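Local coordinates for protein glycoside hydrolase, GH17 family (Formosa sp. Hel1_33_131, PDB 6FCG) that probably hydrolyses internal beta-1,3-glucosidic bonds of the algal polysaccharide laminarin, as an endo-laminarinase of glycoside hydrolase family 17, at residues 265-270 / 325-330. Residues are numbered along the deposited sequence; the frame is centred on the assembly and turned at random.
Sequences SSLKRI and DEYKEA
Tyr327 reaches across to the first turn of helix 266-294 and rests its ring against Ile270 and its hydroxyl against Leu267. Ile270 approaches the ring obliquely with its CG2 methyl, 4.0 Å from Tyr327 CE2, and CD1 of the same isoleucine lies 4.2 Å from that carbon, so both branches meet one ring corner. Leu267 crosses the tyrosine at about a right angle, its CD2 methyl coming 3.7 Å from Tyr327 OH. The CB of Tyr327 already points toward helix 266-294, and with CG anti to the backbone N (chi1 -176°) the ring continues toward Ile270 and Leu267. Beside it, the aliphatic part of Lys328 flanks the isoleucine, with Lys328 CG 4.3 Å from Ile270 CG2. No hydrogen bond joins the two segments.

Behind this apolar layer, Asp325 N-caps helix 326-342. Its OD1 takes a nearly straight bond of 2.8 Å from Lys328 N, which meets it on the syn side, 29° out of the carboxylate plane. A weak one comes from Tyr327 N, while OD2 forms a long salt bridge with Lys328 NZ at 3.5 Å. That ammonium also donates to the carbonyl of Glu418. Ser265 caps the other helix, its OG weakly accepting from Leu267 N.

Phe414 of helix 410-416 packs on both Tyr327 and Leu267, and Leu415 of the second subunit lies on Ile270. The contact joins the N-terminal ends of two helices whose short-segment axes are inclined at 53° and come within 12.4 Å; in sequence they flank strand 301-305, one of the parallel strands of the barrel expected for this TIM-barrel-clan family.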
# COMPACT_ATOMS: atom_id res chain seq x y z
N SER A 265 -5.32 -24.44 -20.64
CA SER A 265 -6.27 -23.47 -21.21
C SER A 265 -7.04 -22.69 -20.12
O SER A 265 -7.27 -23.19 -19.01
CB SER A 265 -7.24 -24.22 -22.15
OG SER A 265 -8.54 -23.68 -22.16
N SER A 266 -7.38 -21.43 -20.42
CA SER A 266 -8.14 -20.56 -19.51
C SER A 266 -9.50 -21.14 -19.14
O SER A 266 -9.93 -21.02 -17.98
CB SER A 266 -8.30 -19.16 -20.11
OG SER A 266 -8.90 -19.22 -21.38
N LEU A 267 -10.15 -21.76 -20.11
CA LEU A 267 -11.39 -22.49 -19.86
C LEU A 267 -11.22 -23.59 -18.84
O LEU A 267 -12.04 -23.71 -17.93
CB LEU A 267 -11.91 -23.09 -21.16
CG LEU A 267 -12.43 -22.05 -22.14
CD1 LEU A 267 -12.19 -22.45 -23.59
CD2 LEU A 267 -13.90 -21.79 -21.84
N LYS A 268 -10.14 -24.35 -18.98
CA LYS A 268 -9.87 -25.49 -18.10
C LYS A 268 -9.49 -25.06 -16.71
O LYS A 268 -9.93 -25.67 -15.74
CB LYS A 268 -8.80 -26.45 -18.70
CG LYS A 268 -9.52 -27.51 -19.55
CD LYS A 268 -8.69 -28.31 -20.53
CE LYS A 268 -9.55 -29.36 -21.25
NZ LYS A 268 -9.33 -29.37 -22.73
N ARG A 269 -8.71 -23.99 -16.62
CA ARG A 269 -8.36 -23.40 -15.33
C ARG A 269 -9.58 -23.01 -14.48
O ARG A 269 -9.62 -23.27 -13.27
CB ARG A 269 -7.44 -22.20 -15.52
CG ARG A 269 -6.02 -22.64 -15.79
CD ARG A 269 -5.31 -21.90 -16.94
NE ARG A 269 -4.76 -20.63 -16.58
CZ ARG A 269 -4.52 -19.63 -17.43
NH1 ARG A 269 -4.72 -19.70 -18.76
NH2 ARG A 269 -4.04 -18.54 -16.90
N ILE A 270 -10.57 -22.37 -15.12
CA ILE A 270 -11.81 -22.01 -14.44
C ILE A 270 -12.58 -23.28 -14.01
O ILE A 270 -12.98 -23.38 -12.86
CB ILE A 270 -12.66 -21.03 -15.29
CG1 ILE A 270 -11.97 -19.67 -15.30
CG2 ILE A 270 -14.06 -20.89 -14.71
CD1 ILE A 270 -12.61 -18.65 -16.21
N ASP A 325 -18.75 -13.31 -11.06
CA ASP A 325 -19.20 -12.96 -12.41
C ASP A 325 -20.26 -13.99 -12.82
O ASP A 325 -20.38 -15.03 -12.18
CB ASP A 325 -18.04 -12.91 -13.43
CG ASP A 325 -17.30 -14.23 -13.53
OD1 ASP A 325 -17.92 -15.21 -14.03
OD2 ASP A 325 -16.10 -14.29 -13.13
N GLU A 326 -20.99 -13.73 -13.91
CA GLU A 326 -22.10 -14.59 -14.28
C GLU A 326 -21.70 -15.98 -14.77
O GLU A 326 -22.51 -16.94 -14.67
CB GLU A 326 -22.96 -13.94 -15.34
CG GLU A 326 -23.69 -12.71 -14.82
CD GLU A 326 -24.63 -12.07 -15.83
OE1 GLU A 326 -25.02 -12.73 -16.83
OE2 GLU A 326 -25.00 -10.89 -15.62
N TYR A 327 -20.48 -16.10 -15.28
CA TYR A 327 -19.98 -17.38 -15.78
C TYR A 327 -19.67 -18.33 -14.64
O TYR A 327 -20.08 -19.49 -14.63
CB TYR A 327 -18.73 -17.15 -16.66
CG TYR A 327 -18.16 -18.38 -17.34
CD1 TYR A 327 -18.95 -19.18 -18.16
CD2 TYR A 327 -16.82 -18.71 -17.21
CE1 TYR A 327 -18.42 -20.29 -18.81
CE2 TYR A 327 -16.28 -19.81 -17.87
CZ TYR A 327 -17.09 -20.59 -18.66
OH TYR A 327 -16.55 -21.68 -19.30
N LYS A 328 -18.92 -17.85 -13.65
CA LYS A 328 -18.60 -18.69 -12.51
C LYS A 328 -19.85 -19.01 -11.71
O LYS A 328 -19.92 -20.09 -11.14
CB LYS A 328 -17.53 -18.06 -11.62
CG LYS A 328 -16.19 -17.99 -12.30
CD LYS A 328 -15.10 -17.76 -11.28
CE LYS A 328 -14.33 -16.47 -11.50
NZ LYS A 328 -13.34 -16.33 -12.53
N GLU A 329 -20.81 -18.09 -11.66
CA GLU A 329 -22.09 -18.35 -11.01
C GLU A 329 -22.81 -19.52 -11.67
O GLU A 329 -23.33 -20.41 -10.98
CB GLU A 329 -23.01 -17.12 -11.04
CG GLU A 329 -24.38 -17.39 -10.42
CD GLU A 329 -25.35 -16.27 -10.63
OE1 GLU A 329 -25.97 -15.98 -9.62
OE2 GLU A 329 -25.53 -15.70 -11.76
N ALA A 330 -22.86 -19.50 -12.99
CA ALA A 330 -23.48 -20.58 -13.74
C ALA A 330 -22.79 -21.93 -13.48
O ALA A 330 -23.45 -22.94 -13.26
CB ALA A 330 -23.49 -20.26 -15.22